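Local coordinates for devB protein (Vibrio cholerae O1 biovar eltor str. N16961, PDB 1Y89) that is probably a 6-phosphogluconolactonase, hydrolysing 6-phosphogluconolactone to 6-phosphogluconate in the pentose phosphate pathway, at residues 46-51 against 86-91; 57-62 against 92-97. All blocks are in the same frame, centred on the assembly; numbering follows the deposited sequence.

In the fold
From the N terminus the chain runs through helix 39-48, whose end forms the first half of contact 1. Next come the short helix 53-56 and the loop 57-62, the first half of contact 2. Strand 62-70 and helix 80-89 follow. The end of that helix returns to 46-51 and closes contact 1. The chain then goes straight on into 92-97, which closes contact 2 on 57-62. The two loops therefore cross. Contact 1 joins two helix ends, and contact 2 joins the loop before strand 62-70 to the loop after helix 80-89. They touch directly: Leu-48 packs on Ile-57 and Trp-59. Leu-88 also reaches the Trp-59 ring.

Contact 1: 46-51 against 86-91; sequences KLLASQ and ALLFSK
The C-terminal ends of helices 39-48 and 80-89 come together here, with the CA atoms of Ala-49 and Leu-88 5.3 Å apart and those of Lys-46 and Leu-87 5.8 Å apart. Leu-88 and Ala-49 are central. The CG of Leu-88 is anti to the backbone N (chi1 176°), and chi2 of 56° sets the branch beyond it. The two methyls divide the work. Leu-88 CD1 lies against the backbone where Leu-48 passes into Ala-49, 3.6 Å from Ala-49 N. It also meets the CB of both residues. Leu-88 CD2 turns to the Leu-48 side chain and lies 3.8 Å from Leu-48 CD1. These two leucine side chains pass each other at a slant. Ala-49 points its methyl at the other helix end. Ala-49 CB sits 3.4 Å from the carbonyl oxygen of Leu-87 and also touches the CB of Lys-91. At the exposed margin, Lys-46 and Leu-87 run alongside each other in the same direction. They meet through Lys-46 CG and Leu-87 CD2, 4.1 Å apart, while the ammonium end of Lys-46 leads away. Phe-45, just before Lys-46 in helix 39-48, also packs on Leu-87 and Leu-88. Leu-48 also touches Ala-18 and Met-21 of helix 10-25. One water joins the two segments, giving a hydrogen bond to Ala-49 O and another to Lys-91 O, each 2.8 Å long. The direct contact is thus mainly apolar. The water supplies the polar link between two backbone carbonyls that could not bond to each other.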
loop_
_atom_site.group_PDB
_atom_site.type_symbol
_atom_site.label_atom_id
_atom_site.label_comp_id
_atom_site.label_asym_id
_atom_site.label_seq_id
_atom_site.Cartn_x
_atom_site.Cartn_y
_atom_site.Cartn_z
ATOM N N LYS A 46 6.130 6.900 -20.831
ATOM C CA LYS A 46 7.499 6.679 -21.293
ATOM C C LYS A 46 8.055 5.378 -20.735
ATOM O O LYS A 46 8.761 4.646 -21.425
ATOM C CB LYS A 46 8.403 7.887 -20.952
ATOM C CG LYS A 46 7.944 9.181 -21.720
ATOM C CD LYS A 46 8.928 10.334 -21.577
ATOM C CE LYS A 46 8.812 10.962 -20.207
ATOM N NZ LYS A 46 9.888 11.989 -19.952
ATOM N N LEU A 47 7.772 5.111 -19.466
ATOM C CA LEU A 47 8.248 3.873 -18.868
ATOM C C LEU A 47 7.557 2.644 -19.496
ATOM O O LEU A 47 8.201 1.621 -19.799
ATOM C CB LEU A 47 8.065 3.899 -17.340
ATOM C CG LEU A 47 8.488 2.618 -16.590
ATOM C CD1 LEU A 47 9.984 2.226 -16.853
ATOM C CD2 LEU A 47 8.243 2.718 -15.097
ATOM N N LEU A 48 6.241 2.728 -19.663
ATOM C CA LEU A 48 5.495 1.652 -20.315
ATOM C C LEU A 48 5.940 1.332 -21.745
ATOM O O LEU A 48 5.805 0.182 -22.215
ATOM C CB LEU A 48 3.981 1.965 -20.296
ATOM C CG LEU A 48 3.354 2.043 -18.903
ATOM C CD1 LEU A 48 1.868 2.496 -19.062
ATOM C CD2 LEU A 48 3.460 0.677 -18.188
ATOM N N ALA A 49 6.464 2.335 -22.436
ATOM C CA ALA A 49 6.987 2.162 -23.794
ATOM C C ALA A 49 8.431 1.640 -23.814
ATOM O O ALA A 49 8.975 1.321 -24.877
ATOM C CB ALA A 49 6.896 3.524 -24.575
ATOM N N SER A 50 9.088 1.589 -22.658
ATOM C CA SER A 50 10.482 1.127 -22.603
ATOM C C SER A 50 10.486 -0.379 -22.378
ATOM O O SER A 50 9.487 -0.958 -21.926
ATOM C CB SER A 50 11.210 1.761 -21.405
ATOM O OG SER A 50 10.708 1.192 -20.198
ATOM N N GLN A 51 11.615 -1.007 -22.650
ATOM C CA GLN A 51 11.835 -2.388 -22.204
ATOM C C GLN A 51 11.957 -2.422 -20.679
ATOM O O GLN A 51 12.608 -1.535 -20.099
ATOM C CB GLN A 51 13.094 -2.979 -22.862
ATOM C CG GLN A 51 12.970 -3.087 -24.398
ATOM C CD GLN A 51 11.628 -3.707 -24.888
ATOM O OE1 GLN A 51 11.084 -4.644 -24.279
ATOM N NE2 GLN A 51 11.087 -3.161 -25.970
ATOM N N ALA A 86 1.385 9.710 -28.566
ATOM C CA ALA A 86 2.751 10.067 -28.959
ATOM C C ALA A 86 3.781 9.328 -28.107
ATOM O O ALA A 86 4.780 8.799 -28.646
ATOM C CB ALA A 86 2.958 11.567 -28.864
ATOM N N LEU A 87 3.519 9.219 -26.805
ATOM C CA LEU A 87 4.537 8.647 -25.899
ATOM C C LEU A 87 4.478 7.125 -25.757
ATOM O O LEU A 87 5.504 6.482 -25.485
ATOM C CB LEU A 87 4.497 9.296 -24.507
ATOM C CG LEU A 87 4.807 10.812 -24.451
ATOM C CD1 LEU A 87 4.515 11.324 -23.002
ATOM C CD2 LEU A 87 6.245 11.131 -24.862
ATOM N N LEU A 88 3.270 6.572 -25.897
ATOM C CA LEU A 88 3.057 5.142 -25.648
ATOM C C LEU A 88 2.417 4.387 -26.804
ATOM O O LEU A 88 3.058 3.483 -27.397
ATOM C CB LEU A 88 2.233 4.906 -24.363
ATOM C CG LEU A 88 1.860 3.449 -24.033
ATOM C CD1 LEU A 88 3.158 2.546 -23.945
ATOM C CD2 LEU A 88 1.056 3.375 -22.719
ATOM N N PHE A 89 1.151 4.695 -27.110
ATOM C CA PHE A 89 0.407 3.783 -27.993
ATOM C C PHE A 89 1.101 3.599 -29.332
ATOM O O PHE A 89 1.133 2.495 -29.866
ATOM C CB PHE A 89 -1.057 4.223 -28.224
ATOM C CG PHE A 89 -1.798 4.514 -26.960
ATOM C CD1 PHE A 89 -1.610 3.728 -25.825
ATOM C CD2 PHE A 89 -2.705 5.575 -26.907
ATOM C CE1 PHE A 89 -2.310 3.998 -24.652
ATOM C CE2 PHE A 89 -3.381 5.851 -25.741
ATOM C CZ PHE A 89 -3.176 5.063 -24.608
ATOM N N SER A 90 1.658 4.674 -29.875
ATOM C CA SER A 90 2.370 4.585 -31.157
ATOM C C SER A 90 3.687 3.776 -31.073
ATOM O O SER A 90 4.354 3.563 -32.091
ATOM C CB SER A 90 2.665 5.988 -31.661
ATOM O OG SER A 90 3.636 6.589 -30.833
ATOM N N LYS A 91 4.072 3.352 -29.869
ATOM C CA LYS A 91 5.343 2.644 -29.673
ATOM C C LYS A 91 5.132 1.186 -29.287
ATOM O O LYS A 91 6.110 0.485 -28.966
ATOM C CB LYS A 91 6.181 3.308 -28.563
ATOM C CG LYS A 91 6.237 4.812 -28.596
ATOM C CD LYS A 91 7.066 5.290 -29.726
ATOM C CE LYS A 91 7.104 6.789 -29.725
ATOM N NZ LYS A 91 7.868 7.249 -30.903
HETATM O O HOH W 1 8.475 0.506 -27.532
#

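Contact 2: 57-62 against 92-97; sequences IQWKNL and INMPAQ
A Met-aromatic contact from Met-94 and a CH-pi contact from Ile-92 meet on Trp-59, where two loops of this glucosamine-6-phosphate isomerase/6-phosphogluconolactonase family fold run together. Trp-59 starts the short 3-10 segment that leads into strand 62-70. Ile-92 sends its CD1 methyl over the middle of the indole. Ile-92 CD1 is 3.5 Å from the centroid of the six-membered ring of Trp-59 and 12° off its normal. An extended chi2 (167°) carries this CD1 out from CG1 over the ring. The opposite face of the indole is covered by the CG2 methyl of Ile-57, so the ring is sandwiched between two isoleucine methyls. Its NE1 is hydrogen-bonded to Ala-54 O, which probably limits rotation of the indole. Met-94, a selenomethionine, crosses Trp-59 at about a right angle. Met-94 CB packs on Trp-59 CB at 3.7 Å. Met-94 SE approaches the Trp-59 ring obliquely, 5.0 Å from the six-membered centroid and nearest to CE3. At the exposed side, Pro-95 CD lies against Lys-60 CA at 3.9 Å. Asn-98, just beyond 92-97, adds a polar tie: its ND2 donates a hydrogen bond to Leu-62 O. The extended Met-94 chain carries its CE methyl to that same oxygen; Met-94 CE to Leu-62 O is modelled at 3.0 Å, unusually short and doubtful in its exact length.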
loop_
_atom_site.group_PDB
_atom_site.type_symbol
_atom_site.label_atom_id
_atom_site.label_comp_id
_atom_site.label_asym_id
_atom_site.label_seq_id
_atom_site.Cartn_x
_atom_site.Cartn_y
_atom_site.Cartn_z
ATOM N N ILE A 57 4.163 -6.530 -21.213
ATOM C CA ILE A 57 2.780 -6.229 -20.842
ATOM C C ILE A 57 1.854 -6.844 -21.904
ATOM O O ILE A 57 2.071 -6.675 -23.107
ATOM C CB ILE A 57 2.526 -4.714 -20.673
ATOM C CG1 ILE A 57 3.323 -4.221 -19.453
ATOM C CG2 ILE A 57 0.988 -4.434 -20.553
ATOM C CD1 ILE A 57 3.098 -2.730 -19.105
ATOM N N GLN A 58 0.843 -7.579 -21.460
ATOM C CA GLN A 58 -0.080 -8.187 -22.420
ATOM C C GLN A 58 -1.148 -7.182 -22.760
ATOM O O GLN A 58 -2.248 -7.212 -22.192
ATOM C CB GLN A 58 -0.640 -9.498 -21.844
ATOM C CG GLN A 58 0.504 -10.486 -21.470
ATOM C CD GLN A 58 1.372 -10.909 -22.668
ATOM O OE1 GLN A 58 0.871 -11.497 -23.650
ATOM N NE2 GLN A 58 2.695 -10.623 -22.590
ATOM N N TRP A 59 -0.810 -6.267 -23.672
ATOM C CA TRP A 59 -1.691 -5.125 -24.032
ATOM C C TRP A 59 -3.080 -5.543 -24.474
ATOM O O TRP A 59 -4.031 -4.779 -24.316
ATOM C CB TRP A 59 -1.037 -4.269 -25.138
ATOM C CG TRP A 59 0.299 -3.726 -24.706
ATOM C CD1 TRP A 59 1.527 -4.165 -25.109
ATOM C CD2 TRP A 59 0.530 -2.710 -23.728
ATOM N NE1 TRP A 59 2.515 -3.448 -24.464
ATOM C CE2 TRP A 59 1.923 -2.538 -23.626
ATOM C CE3 TRP A 59 -0.316 -1.878 -22.961
ATOM C CZ2 TRP A 59 2.498 -1.604 -22.762
ATOM C CZ3 TRP A 59 0.266 -0.933 -22.102
ATOM C CH2 TRP A 59 1.648 -0.814 -22.018
ATOM N N LYS A 60 -3.192 -6.752 -25.044
ATOM C CA LYS A 60 -4.479 -7.275 -25.502
ATOM C C LYS A 60 -5.536 -7.412 -24.383
ATOM O O LYS A 60 -6.741 -7.401 -24.663
ATOM C CB LYS A 60 -4.305 -8.622 -26.243
ATOM C CG LYS A 60 -3.905 -9.757 -25.316
ATOM C CD LYS A 60 -3.516 -11.052 -26.066
ATOM C CE LYS A 60 -2.863 -12.087 -25.110
ATOM N NZ LYS A 60 -2.674 -13.429 -25.815
ATOM N N ASN A 61 -5.078 -7.548 -23.133
ATOM C CA ASN A 61 -5.944 -7.651 -21.944
ATOM C C ASN A 61 -6.282 -6.316 -21.253
ATOM O O ASN A 61 -7.170 -6.243 -20.393
ATOM C CB ASN A 61 -5.310 -8.605 -20.921
ATOM C CG ASN A 61 -5.238 -10.008 -21.427
ATOM O OD1 ASN A 61 -6.104 -10.428 -22.212
ATOM N ND2 ASN A 61 -4.222 -10.765 -20.982
ATOM N N LEU A 62 -5.590 -5.248 -21.644
ATOM C CA LEU A 62 -5.812 -3.930 -21.013
ATOM C C LEU A 62 -6.698 -3.063 -21.886
ATOM O O LEU A 62 -6.565 -3.067 -23.094
ATOM C CB LEU A 62 -4.468 -3.208 -20.748
ATOM C CG LEU A 62 -3.403 -3.901 -19.894
ATOM C CD1 LEU A 62 -2.227 -2.978 -19.595
ATOM C CD2 LEU A 62 -3.995 -4.424 -18.596
ATOM N N ILE A 92 3.879 0.735 -29.255
ATOM C CA ILE A 92 3.563 -0.602 -28.743
ATOM C C ILE A 92 2.552 -1.290 -29.638
ATOM O O ILE A 92 1.950 -0.646 -30.504
ATOM C CB ILE A 92 3.013 -0.597 -27.273
ATOM C CG1 ILE A 92 1.703 0.208 -27.183
ATOM C CG2 ILE A 92 4.101 -0.167 -26.278
ATOM C CD1 ILE A 92 0.908 0.033 -25.906
ATOM N N ASN A 93 2.384 -2.598 -29.439
ATOM C CA ASN A 93 1.410 -3.359 -30.203
ATOM C C ASN A 93 0.176 -3.658 -29.364
ATOM O O ASN A 93 0.119 -4.634 -28.614
ATOM C CB ASN A 93 2.028 -4.652 -30.745
ATOM C CG ASN A 93 1.125 -5.358 -31.748
ATOM O OD1 ASN A 93 0.186 -4.758 -32.304
ATOM N ND2 ASN A 93 1.402 -6.645 -31.992
HETATM N N MSE A 94 -0.825 -2.811 -29.508
HETATM C CA MSE A 94 -2.016 -2.910 -28.688
HETATM C C MSE A 94 -3.208 -2.760 -29.619
HETATM O O MSE A 94 -3.206 -1.842 -30.448
HETATM C CB MSE A 94 -2.011 -1.784 -27.657
HETATM C CG MSE A 94 -3.342 -1.574 -26.969
HETATM SE SE MSE A 94 -3.025 -0.531 -25.361
HETATM C CE MSE A 94 -4.791 -0.981 -24.418
ATOM N N PRO A 95 -4.229 -3.639 -29.483
ATOM C CA PRO A 95 -5.386 -3.501 -30.385
ATOM C C PRO A 95 -6.002 -2.101 -30.280
ATOM O O PRO A 95 -6.127 -1.546 -29.173
ATOM C CB PRO A 95 -6.371 -4.576 -29.892
ATOM C CG PRO A 95 -5.550 -5.556 -29.129
ATOM C CD PRO A 95 -4.380 -4.771 -28.540
ATOM N N ALA A 96 -6.366 -1.537 -31.438
ATOM C CA ALA A 96 -6.990 -0.219 -31.526
ATOM C C ALA A 96 -8.303 -0.238 -30.729
ATOM O O ALA A 96 -8.659 0.741 -30.064
ATOM C CB ALA A 96 -7.242 0.160 -33.004
ATOM N N GLN A 97 -8.986 -1.380 -30.767
ATOM C CA GLN A 97 -10.284 -1.537 -30.102
ATOM C C GLN A 97 -10.159 -1.472 -28.573
ATOM O O GLN A 97 -11.155 -1.244 -27.892
ATOM C CB GLN A 97 -10.998 -2.846 -30.549
ATOM C CG GLN A 97 -10.390 -4.141 -29.930
ATOM C CD GLN A 97 -10.792 -5.434 -30.625
ATOM O OE1 GLN A 97 -11.965 -5.856 -30.567
ATOM N NE2 GLN A 97 -9.809 -6.099 -31.275
#